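Local coordinates for CHAD domain protein (Streptomyces chartreusis, PDB 6RN5) that binds metal ions, copper among them, and as a phosin with a helical CHAD fold probably also binds polyphosphate, at residues L39-E44 with V56-A61; A71-F76 with T82-G87; L116-G121 with H348-H353; H271-P276 with A357-F362. All coordinates share one frame; numbering follows the deposited sequence.

How the contacts relate
Contacts 1, 3 and 4 hold ligands of anions or copper, whereas contact 2 is a helix corner away from those sites. Contacts 1 and 2 lie toward opposite ends of helix 56-75, their centres about 25 Å apart; contact 1 carries arginines that meet sulfate and carbonate. Contacts 3 and 4 belong together: both use helix 338-366, their centres are about 18 Å apart, and His348 of one and His271 of the other bind the same copper ion. A salt bridge from Arg352 NH2 to Asp274 OD1, 2.8 Å long, joins them directly. Contact 2 shares helix 82-120 with contact 3, yet their centres stand about 42 Å apart, on opposite sides of the chain's centre.

Contact 1: residues L39-E44 with V56-A61; sequences LRLHRE and VEAARA. With SO4 (sulfate ion), chain I; CO3 (carbonate ion), chain J.
His42, the last residue of helix 21-42, comes close to Ala58 in the first turn of helix 56-75, their CA atoms 5.5 Å apart. Ala58, with only a methyl, allows the backbones this close, and Ala59 adds little bulk beside it. Ala58 CB meets Leu41 CD2 at 3.5 Å and His42 CB at 4.0 Å. The imidazole lies alongside, turned edge-on to Ala58 CB, and its CD2 reaches within 4.2 Å of Ala59 N; CG anti to the backbone N (chi1 -163°) swings the ring across to helix 56-75. His42 also packs on Leu195 and Met198 of helix 170-198. Arg43, just past the helix, centres an inverse gamma turn. Its extended chain lays the guanidinium over Leu39 CG, and both terminal nitrogens make weak hydrogen bonds to a carbonate, whose pocket His204, Ala207 and Asp208 complete. Arg60 NE donates to O3 of a sulfate at 3.0 Å, an ion that Arg63 and Arg67 also hold. The join itself is apolar, and the arginines serve two separate anion sites. Both ions probably come from the crystallisation liquor, but the three-arginine sulfate site is consistent with polyphosphate binding.

Contact 2: residues A71-F76 with T82-G87; sequences ATLHTF and TDWCEG
Leu73 pushes its branched end against the six-membered ring of Trp84, the two side chains crossing at about a right angle. CG of Leu73 lies 3.6 Å from Trp84 CZ3, and the methyls meet the same corner of the indole: Leu73 CD2 is 3.7 Å from Trp84 CH2, and Leu73 CD1 is 3.8 Å from that atom. The approach is oblique. Three carbons of one leucine share two neighbouring ring atoms. Trp84 can bring its far ring here because its CG stands anti to the backbone N, with chi1 at 178°, which carries the indole across from helix 82-120. Cys85 comes in beside it and is directed toward the other segment. Its SG sits 3.9 Å from Leu73 CG and equally far from Leu73 O, a small, weakly polar side chain that fits where the backbones are nearest, the CA atoms of Leu73 and Cys85 being 5.8 Å apart. The fork of a leucine can occupy the angle between the broad indole and the compact thiol. Polar groups are served locally instead: Thr72 OG1 is satisfied within its own helix by Arg68 O, and Asp81 OD1 receives Trp84 N at the start of the next one. The pair closes a tight helix-loop-helix corner: helix 56-75 ends, a six-residue loop turns the chain, and helix 82-120 begins. Leu80 of that loop packs on both Leu73 and Cys85, Leu28 of helix 21-42 also meets Leu73, and helix 274-295 covers Ala71, Thr75 and Phe76.

Contact 3: residues L116-G121 with H348-H353; sequences LHRLSG and HADQRH. With CU (copper (II) ion), chain C; CU (copper (II) ion), chain B.
Asp350 OD2 is gripped by two donors, Arg118 NH2 at 2.7 Å and Gln351 NE2 at 2.8 Å. The arginine comes to the syn side of this oxygen and the amide to its anti side. Arg118 NH1 completes an end-on salt bridge by reaching Asp350 OD1 at 2.9 Å, so each terminal nitrogen takes one oxygen; the guanidinium and carboxylate planes are 36° apart. Only a long side chain such as arginine, here bent at chi3 (62°), could present both terminal nitrogens edge-first to the acid. Beside the bridge Leu119 CD1 lies 3.8 Å from Asp350 CB, adding apolar contact. A water accepts from Gln351 NE2 and, weakly, from Arg118 NH2, while Gln351 OE1 is taken by Arg111. The axes of the short helical segments 116-120 and 348-353 pass 11.3 Å apart at 104°, leaving these side chains to span the gap. The same turns of helix 338-366 supply two copper ligands. His348 NE2 binds one ion at 2.0 Å with His262 and His271, and His353 NE2 lies 2.5 Å from another, shared with His353 of the second subunit. With three N-H donors on its carboxylate, Asp350 would probably favour its ionised form and keep its rotation fixed, tying the end of helix 82-120 to the metal-bearing helix.

Contact 4: residues H271-P276 with A357-F362; sequences HPQDAP and AARFAF. With CU (copper (II) ion), chain B; SO4 (sulfate ion), chain H.
Arg359 runs out extended from CG to NE, while Asp274 turns its carboxylate across the path (chi1 -78°), and the two meet in a salt bridge between Asp274 OD1 and Arg359 NH2, 2.7 Å long. The motif on the first side is a type I beta turn, His271 to Asp274, leading into helix 274-295; on the other, helix 338-366 sends in the arginine. The carboxylate and guanidinium planes are steeply turned, 76° apart. At the guanidinium edge NH2 meets both Asp274 OD1 and, at 2.9 Å, sulfate O2, while Arg359 NH1 donates to sulfate O3 at 3.0 Å and pairs with Glu356. The turn offers Gln273 N to sulfate O1 at 3.2 Å, and Gln273 CB packs 3.9 Å from Arg359 NH2. Asp274 also binds Arg352 through OD1 and Ser321 through OD2; His317 holds Arg359 NE, and Trp277 makes a cation-pi contact with the guanidinium. The sulfate, probably from the crystallisation liquor, marks an anion site consistent with polyphosphate binding beside the metal. A histidine ring can serve both ions: His271 NE2 binds copper at 1.9 Å, and His271 ND1 donates to sulfate O4 at 3.0 Å, lying in the ring plane.

Contact 1: residues L39-E44 with V56-A61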
# COMPACT_ATOMS: atom_id res chain seq x y z
N LEU A 39 -31.58 29.53 6.46
CA LEU A 39 -31.04 30.86 6.43
C LEU A 39 -31.47 31.67 7.66
O LEU A 39 -30.65 32.35 8.23
CB LEU A 39 -31.43 31.58 5.15
CG LEU A 39 -30.90 32.98 4.99
CD1 LEU A 39 -29.38 33.02 5.18
CD2 LEU A 39 -31.28 33.54 3.63
N ARG A 40 -32.75 31.56 8.07
CA ARG A 40 -33.26 32.27 9.23
C ARG A 40 -32.59 31.73 10.49
O ARG A 40 -32.18 32.51 11.33
CB ARG A 40 -34.78 32.15 9.38
CG ARG A 40 -35.58 33.31 8.82
CD ARG A 40 -37.08 33.24 9.18
NE ARG A 40 -37.71 31.99 8.73
CZ ARG A 40 -38.13 31.72 7.49
NH1 ARG A 40 -38.01 32.62 6.51
NH2 ARG A 40 -38.68 30.54 7.21
N LEU A 41 -32.50 30.41 10.62
CA LEU A 41 -31.78 29.82 11.75
C LEU A 41 -30.34 30.34 11.82
O LEU A 41 -29.78 30.54 12.89
CB LEU A 41 -31.74 28.30 11.62
CG LEU A 41 -30.92 27.53 12.67
CD1 LEU A 41 -31.60 27.62 14.03
CD2 LEU A 41 -30.71 26.07 12.27
N HIS A 42 -29.72 30.49 10.66
CA HIS A 42 -28.34 30.87 10.63
C HIS A 42 -28.16 32.26 11.22
O HIS A 42 -27.23 32.50 11.96
CB HIS A 42 -27.82 30.87 9.21
CG HIS A 42 -26.33 30.86 9.14
ND1 HIS A 42 -25.58 32.02 9.06
CD2 HIS A 42 -25.45 29.83 9.15
CE1 HIS A 42 -24.30 31.70 9.02
NE2 HIS A 42 -24.19 30.38 9.06
N ARG A 43 -29.06 33.16 10.88
CA ARG A 43 -29.08 34.49 11.44
C ARG A 43 -29.63 34.43 12.87
O ARG A 43 -30.53 35.15 13.21
CB ARG A 43 -29.94 35.38 10.54
CG ARG A 43 -29.41 35.50 9.12
CD ARG A 43 -30.41 36.20 8.22
NE ARG A 43 -29.90 36.35 6.87
CZ ARG A 43 -30.65 36.69 5.82
NH1 ARG A 43 -31.95 36.92 5.95
NH2 ARG A 43 -30.10 36.81 4.63
N GLU A 44 -29.03 33.60 13.72
CA GLU A 44 -29.69 33.14 14.96
C GLU A 44 -30.88 33.97 15.37
O GLU A 44 -32.00 33.61 14.99
CB GLU A 44 -28.70 33.02 16.11
CG GLU A 44 -28.00 31.67 16.17
CD GLU A 44 -26.64 31.65 15.50
OE1 GLU A 44 -25.93 32.68 15.54
OE2 GLU A 44 -26.26 30.59 14.97
N VAL A 56 -23.75 25.76 12.52
CA VAL A 56 -23.05 24.73 11.77
C VAL A 56 -24.10 23.82 11.09
O VAL A 56 -23.93 23.41 9.92
CB VAL A 56 -22.07 23.98 12.70
CG1 VAL A 56 -21.46 22.77 12.01
CG2 VAL A 56 -20.97 24.95 13.17
N GLU A 57 -25.19 23.57 11.83
CA GLU A 57 -26.31 22.77 11.37
C GLU A 57 -27.04 23.46 10.22
O GLU A 57 -27.34 22.84 9.19
CB GLU A 57 -27.29 22.58 12.54
CG GLU A 57 -28.21 21.38 12.41
CD GLU A 57 -27.55 20.08 12.84
OE1 GLU A 57 -26.32 19.91 12.61
OE2 GLU A 57 -28.27 19.22 13.41
N ALA A 58 -27.33 24.74 10.43
CA ALA A 58 -27.98 25.56 9.44
C ALA A 58 -27.16 25.62 8.15
O ALA A 58 -27.74 25.56 7.06
CB ALA A 58 -28.19 26.96 9.98
N ALA A 59 -25.84 25.71 8.24
CA ALA A 59 -25.05 25.80 7.01
C ALA A 59 -25.13 24.50 6.18
O ALA A 59 -25.15 24.51 4.94
CB ALA A 59 -23.59 26.18 7.29
N ARG A 60 -25.19 23.37 6.88
CA ARG A 60 -25.32 22.13 6.19
C ARG A 60 -26.68 22.03 5.48
O ARG A 60 -26.76 21.60 4.33
CB ARG A 60 -25.16 20.98 7.13
CG ARG A 60 -25.18 19.69 6.37
CD ARG A 60 -24.48 18.59 7.13
NE ARG A 60 -24.54 17.42 6.29
CZ ARG A 60 -25.44 16.46 6.40
NH1 ARG A 60 -26.33 16.47 7.38
NH2 ARG A 60 -25.44 15.48 5.53
N ALA A 61 -27.73 22.44 6.18
CA ALA A 61 -29.08 22.50 5.60
C ALA A 61 -29.16 23.44 4.37
O ALA A 61 -29.87 23.15 3.40
CB ALA A 61 -30.10 22.93 6.66
S SO4 I . -22.45 17.62 3.16
O1 SO4 I . -22.47 18.92 2.47
O2 SO4 I . -23.83 17.03 3.12
O3 SO4 I . -22.13 17.79 4.58
O4 SO4 I . -21.53 16.72 2.50
C CO3 J . -33.14 37.17 1.96
O1 CO3 J . -33.59 37.44 3.07
O2 CO3 J . -31.96 37.40 1.73
O3 CO3 J . -33.87 36.69 1.10

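Contact 2: residues A71-F76 with T82-G87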
# COMPACT_ATOMS: atom_id res chain seq x y z
N ALA A 71 -29.51 21.00 -8.78
CA ALA A 71 -29.70 19.74 -9.52
C ALA A 71 -31.00 19.71 -10.30
O ALA A 71 -31.05 19.30 -11.47
CB ALA A 71 -29.65 18.55 -8.57
N THR A 72 -32.06 20.12 -9.64
CA THR A 72 -33.40 20.09 -10.21
C THR A 72 -33.46 20.99 -11.45
O THR A 72 -34.05 20.62 -12.46
CB THR A 72 -34.40 20.53 -9.16
OG1 THR A 72 -34.35 19.58 -8.08
CG2 THR A 72 -35.80 20.54 -9.70
N LEU A 73 -32.84 22.15 -11.36
CA LEU A 73 -32.81 23.11 -12.45
C LEU A 73 -31.97 22.57 -13.62
O LEU A 73 -32.04 23.09 -14.69
CB LEU A 73 -32.29 24.47 -11.98
CG LEU A 73 -33.39 25.44 -11.51
CD1 LEU A 73 -34.35 24.85 -10.51
CD2 LEU A 73 -32.78 26.70 -10.92
N HIS A 74 -31.17 21.54 -13.39
CA HIS A 74 -30.37 20.95 -14.45
C HIS A 74 -31.21 19.88 -15.10
O HIS A 74 -31.48 19.97 -16.27
CB HIS A 74 -29.05 20.35 -13.88
CG HIS A 74 -28.15 19.80 -14.92
ND1 HIS A 74 -28.09 18.47 -15.25
CD2 HIS A 74 -27.27 20.42 -15.75
CE1 HIS A 74 -27.21 18.28 -16.21
NE2 HIS A 74 -26.69 19.45 -16.53
N THR A 75 -31.58 18.87 -14.31
CA THR A 75 -32.29 17.68 -14.79
C THR A 75 -33.60 18.03 -15.51
O THR A 75 -33.98 17.37 -16.49
CB THR A 75 -32.59 16.72 -13.61
OG1 THR A 75 -31.36 16.34 -12.98
CG2 THR A 75 -33.31 15.48 -14.06
N PHE A 76 -34.30 19.05 -14.98
CA PHE A 76 -35.66 19.39 -15.40
C PHE A 76 -35.70 20.77 -16.02
O PHE A 76 -36.74 21.44 -16.04
CB PHE A 76 -36.65 19.32 -14.21
CG PHE A 76 -36.68 17.96 -13.51
CD1 PHE A 76 -37.47 16.92 -13.99
CD2 PHE A 76 -35.94 17.74 -12.34
CE1 PHE A 76 -37.50 15.68 -13.32
CE2 PHE A 76 -35.96 16.51 -11.68
CZ PHE A 76 -36.73 15.48 -12.17
N THR A 82 -35.59 29.06 -19.24
CA THR A 82 -34.20 28.77 -19.45
C THR A 82 -33.28 29.82 -18.82
O THR A 82 -32.33 29.43 -18.11
CB THR A 82 -33.89 28.59 -20.95
OG1 THR A 82 -34.52 27.40 -21.38
CG2 THR A 82 -32.42 28.41 -21.21
N ASP A 83 -33.55 31.10 -19.08
CA ASP A 83 -32.75 32.21 -18.54
C ASP A 83 -32.74 32.13 -17.02
O ASP A 83 -31.68 32.16 -16.40
CB ASP A 83 -33.30 33.59 -18.93
CG ASP A 83 -33.21 33.86 -20.42
OD1 ASP A 83 -32.34 33.29 -21.10
OD2 ASP A 83 -34.04 34.66 -20.90
N TRP A 84 -33.92 32.02 -16.42
CA TRP A 84 -34.00 31.86 -14.98
C TRP A 84 -33.08 30.70 -14.48
O TRP A 84 -32.23 30.92 -13.62
CB TRP A 84 -35.44 31.69 -14.59
CG TRP A 84 -35.64 31.46 -13.13
CD1 TRP A 84 -35.74 32.41 -12.14
CD2 TRP A 84 -35.82 30.20 -12.50
NE1 TRP A 84 -35.94 31.80 -10.92
CE2 TRP A 84 -36.01 30.44 -11.12
CE3 TRP A 84 -35.82 28.87 -12.96
CZ2 TRP A 84 -36.18 29.41 -10.21
CZ3 TRP A 84 -36.00 27.86 -12.05
CH2 TRP A 84 -36.19 28.14 -10.68
N CYS A 85 -33.18 29.52 -15.07
CA CYS A 85 -32.30 28.40 -14.70
C CYS A 85 -30.82 28.75 -14.77
O CYS A 85 -30.03 28.45 -13.87
CB CYS A 85 -32.53 27.17 -15.59
SG CYS A 85 -34.08 26.34 -15.25
N GLU A 86 -30.46 29.38 -15.88
CA GLU A 86 -29.07 29.69 -16.17
C GLU A 86 -28.54 30.74 -15.22
O GLU A 86 -27.39 30.68 -14.84
CB GLU A 86 -28.95 30.18 -17.62
CG GLU A 86 -29.21 29.10 -18.65
CD GLU A 86 -28.97 29.59 -20.09
OE1 GLU A 86 -29.11 30.81 -20.36
OE2 GLU A 86 -28.63 28.74 -20.94
N GLY A 87 -29.37 31.72 -14.86
CA GLY A 87 -29.03 32.69 -13.82
C GLY A 87 -28.91 32.04 -12.42
O GLY A 87 -27.96 32.33 -11.70

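Contact 3: residues L116-G121 with H348-H353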
# COMPACT_ATOMS: atom_id res chain seq x y z
N LEU A 116 -2.48 8.71 9.92
CA LEU A 116 -1.13 8.71 10.50
C LEU A 116 -0.98 7.89 11.81
O LEU A 116 0.09 7.28 12.07
CB LEU A 116 -0.68 10.14 10.81
CG LEU A 116 -0.19 11.03 9.66
CD1 LEU A 116 -0.06 12.44 10.20
CD2 LEU A 116 1.13 10.56 9.06
N HIS A 117 -2.00 7.96 12.65
CA HIS A 117 -2.06 7.22 13.89
C HIS A 117 -2.06 5.74 13.54
O HIS A 117 -1.24 4.98 14.05
CB HIS A 117 -3.32 7.57 14.71
CG HIS A 117 -3.17 8.77 15.61
ND1 HIS A 117 -2.06 8.99 16.40
CD2 HIS A 117 -4.02 9.80 15.87
CE1 HIS A 117 -2.22 10.12 17.08
NE2 HIS A 117 -3.40 10.63 16.78
N ARG A 118 -2.95 5.38 12.62
CA ARG A 118 -3.02 4.01 12.08
C ARG A 118 -1.70 3.54 11.48
O ARG A 118 -1.19 2.46 11.81
CB ARG A 118 -4.14 3.96 11.04
CG ARG A 118 -4.18 2.69 10.24
CD ARG A 118 -5.52 2.52 9.55
NE ARG A 118 -5.84 3.59 8.60
CZ ARG A 118 -5.23 3.78 7.42
NH1 ARG A 118 -4.23 2.99 7.02
NH2 ARG A 118 -5.64 4.78 6.63
N LEU A 119 -1.13 4.36 10.61
CA LEU A 119 0.11 3.99 9.94
C LEU A 119 1.35 3.94 10.87
O LEU A 119 2.41 3.42 10.48
CB LEU A 119 0.39 4.97 8.80
CG LEU A 119 -0.62 4.94 7.68
CD1 LEU A 119 -0.54 6.23 6.86
CD2 LEU A 119 -0.39 3.70 6.83
N SER A 120 1.23 4.51 12.06
CA SER A 120 2.30 4.36 13.04
C SER A 120 2.16 2.97 13.68
O SER A 120 3.14 2.22 13.74
CB SER A 120 2.26 5.49 14.05
OG SER A 120 2.60 6.70 13.39
N GLY A 121 0.94 2.62 14.09
CA GLY A 121 0.63 1.25 14.54
C GLY A 121 0.51 1.20 16.04
O GLY A 121 0.10 2.19 16.66
N HIS A 348 0.36 9.81 1.63
CA HIS A 348 -0.14 9.94 0.27
C HIS A 348 -0.43 8.59 -0.34
O HIS A 348 -1.48 8.42 -0.97
CB HIS A 348 0.86 10.70 -0.61
CG HIS A 348 0.52 10.69 -2.07
ND1 HIS A 348 0.99 9.72 -2.92
CD2 HIS A 348 -0.26 11.51 -2.82
CE1 HIS A 348 0.53 9.96 -4.15
NE2 HIS A 348 -0.24 11.04 -4.10
N ALA A 349 0.46 7.62 -0.14
CA ALA A 349 0.28 6.30 -0.70
C ALA A 349 -0.93 5.59 -0.09
O ALA A 349 -1.79 5.03 -0.80
CB ALA A 349 1.55 5.47 -0.47
N ASP A 350 -1.00 5.65 1.24
CA ASP A 350 -2.16 5.17 1.95
C ASP A 350 -3.49 5.70 1.38
O ASP A 350 -4.43 4.92 1.14
CB ASP A 350 -2.07 5.59 3.43
CG ASP A 350 -3.20 5.03 4.24
OD1 ASP A 350 -3.16 3.81 4.46
OD2 ASP A 350 -4.11 5.80 4.63
N GLN A 351 -3.57 7.00 1.17
CA GLN A 351 -4.82 7.59 0.71
C GLN A 351 -5.07 7.23 -0.76
O GLN A 351 -6.21 7.05 -1.16
CB GLN A 351 -4.84 9.11 0.97
CG GLN A 351 -4.76 9.43 2.47
CD GLN A 351 -6.00 8.95 3.18
OE1 GLN A 351 -7.11 9.42 2.87
NE2 GLN A 351 -5.83 7.95 4.08
N ARG A 352 -4.02 7.04 -1.54
CA ARG A 352 -4.22 6.54 -2.90
C ARG A 352 -4.70 5.10 -2.89
O ARG A 352 -5.50 4.69 -3.74
CB ARG A 352 -2.95 6.67 -3.74
CG ARG A 352 -2.56 8.09 -4.04
CD ARG A 352 -3.71 8.89 -4.65
NE ARG A 352 -4.34 8.32 -5.85
CZ ARG A 352 -5.35 8.88 -6.52
NH1 ARG A 352 -5.88 10.04 -6.13
NH2 ARG A 352 -5.82 8.31 -7.61
N HIS A 353 -4.26 4.32 -1.89
CA HIS A 353 -4.79 2.96 -1.71
C HIS A 353 -6.26 2.98 -1.35
O HIS A 353 -6.99 2.13 -1.81
CB HIS A 353 -3.96 2.09 -0.72
CG HIS A 353 -2.53 1.93 -1.14
ND1 HIS A 353 -2.14 1.93 -2.47
CD2 HIS A 353 -1.39 1.80 -0.42
CE1 HIS A 353 -0.83 1.80 -2.54
NE2 HIS A 353 -0.34 1.70 -1.32
CU CU C . 1.47 1.72 0.40
CU CU B . -0.78 11.90 -5.87
O HOH W 1 -8.03 6.70 5.78

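Contact 4: residues H271-P276 with A357-F362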
# COMPACT_ATOMS: atom_id res chain seq x y z
N HIS A 271 -3.23 12.21 -11.28
CA HIS A 271 -4.17 11.09 -11.09
C HIS A 271 -5.34 11.27 -12.05
O HIS A 271 -6.43 11.64 -11.66
CB HIS A 271 -4.61 11.08 -9.61
CG HIS A 271 -3.46 10.87 -8.67
ND1 HIS A 271 -2.78 9.67 -8.62
CD2 HIS A 271 -2.83 11.69 -7.81
CE1 HIS A 271 -1.79 9.76 -7.75
NE2 HIS A 271 -1.79 10.98 -7.24
N PRO A 272 -5.10 10.98 -13.35
CA PRO A 272 -6.04 11.34 -14.41
C PRO A 272 -7.36 10.60 -14.34
O PRO A 272 -8.40 11.19 -14.60
CB PRO A 272 -5.27 10.97 -15.70
CG PRO A 272 -4.17 10.03 -15.26
CD PRO A 272 -3.81 10.48 -13.89
N GLN A 273 -7.31 9.32 -13.98
CA GLN A 273 -8.53 8.54 -13.78
C GLN A 273 -9.44 9.05 -12.68
O GLN A 273 -10.60 8.71 -12.68
CB GLN A 273 -8.21 7.09 -13.49
CG GLN A 273 -7.60 6.38 -14.68
CD GLN A 273 -7.47 4.89 -14.45
OE1 GLN A 273 -8.40 4.23 -13.98
NE2 GLN A 273 -6.31 4.34 -14.79
N ASP A 274 -8.95 9.87 -11.76
CA ASP A 274 -9.87 10.44 -10.76
C ASP A 274 -11.03 11.20 -11.42
O ASP A 274 -12.14 11.17 -10.90
CB ASP A 274 -9.14 11.41 -9.80
CG ASP A 274 -8.33 10.66 -8.70
OD1 ASP A 274 -8.17 9.44 -8.76
OD2 ASP A 274 -7.84 11.33 -7.80
N ALA A 275 -10.77 11.89 -12.54
CA ALA A 275 -11.80 12.80 -13.10
C ALA A 275 -13.06 12.05 -13.54
O ALA A 275 -14.14 12.43 -13.16
CB ALA A 275 -11.24 13.70 -14.23
N PRO A 276 -12.93 10.96 -14.29
CA PRO A 276 -14.18 10.25 -14.62
C PRO A 276 -14.99 9.72 -13.41
O PRO A 276 -16.21 9.74 -13.45
CB PRO A 276 -13.71 9.09 -15.51
CG PRO A 276 -12.21 9.19 -15.61
CD PRO A 276 -11.79 10.54 -15.13
N ALA A 357 -9.44 1.27 -3.24
CA ALA A 357 -10.47 0.52 -2.53
C ALA A 357 -11.85 1.13 -2.75
O ALA A 357 -12.85 0.42 -2.92
CB ALA A 357 -10.16 0.41 -1.03
N ALA A 358 -11.94 2.45 -2.76
CA ALA A 358 -13.23 3.01 -2.94
C ALA A 358 -13.79 2.66 -4.35
O ALA A 358 -15.01 2.47 -4.52
CB ALA A 358 -13.23 4.49 -2.71
N ARG A 359 -12.90 2.56 -5.34
CA ARG A 359 -13.35 2.27 -6.69
C ARG A 359 -13.87 0.84 -6.75
O ARG A 359 -14.85 0.53 -7.44
CB ARG A 359 -12.23 2.43 -7.70
CG ARG A 359 -11.75 3.83 -7.95
CD ARG A 359 -10.66 3.87 -9.04
NE ARG A 359 -10.18 5.25 -9.15
CZ ARG A 359 -8.97 5.62 -9.55
NH1 ARG A 359 -8.06 4.74 -9.92
NH2 ARG A 359 -8.67 6.91 -9.59
N PHE A 360 -13.16 -0.06 -6.07
CA PHE A 360 -13.63 -1.43 -5.94
C PHE A 360 -14.98 -1.53 -5.18
O PHE A 360 -15.91 -2.22 -5.62
CB PHE A 360 -12.54 -2.28 -5.27
CG PHE A 360 -12.87 -3.75 -5.18
CD1 PHE A 360 -12.84 -4.56 -6.32
CD2 PHE A 360 -13.18 -4.34 -3.95
CE1 PHE A 360 -13.13 -5.92 -6.24
CE2 PHE A 360 -13.48 -5.70 -3.87
CZ PHE A 360 -13.46 -6.49 -5.03
N ALA A 361 -15.10 -0.83 -4.06
CA ALA A 361 -16.35 -0.82 -3.32
C ALA A 361 -17.51 -0.31 -4.21
O ALA A 361 -18.60 -0.90 -4.23
CB ALA A 361 -16.21 0.00 -2.04
N PHE A 362 -17.28 0.76 -4.96
CA PHE A 362 -18.32 1.28 -5.82
C PHE A 362 -18.74 0.19 -6.80
O PHE A 362 -19.92 -0.09 -6.97
CB PHE A 362 -17.86 2.48 -6.63
CG PHE A 362 -18.81 2.86 -7.72
CD1 PHE A 362 -19.90 3.69 -7.46
CD2 PHE A 362 -18.63 2.38 -9.03
CE1 PHE A 362 -20.80 4.01 -8.48
CE2 PHE A 362 -19.50 2.75 -10.06
CZ PHE A 362 -20.60 3.55 -9.79
CU CU B . -0.78 11.90 -5.87
S SO4 H . -5.12 7.36 -11.18
O1 SO4 H . -4.91 7.75 -12.61
O2 SO4 H . -6.28 8.20 -10.72
O3 SO4 H . -5.56 5.98 -11.03
O4 SO4 H . -3.82 7.52 -10.41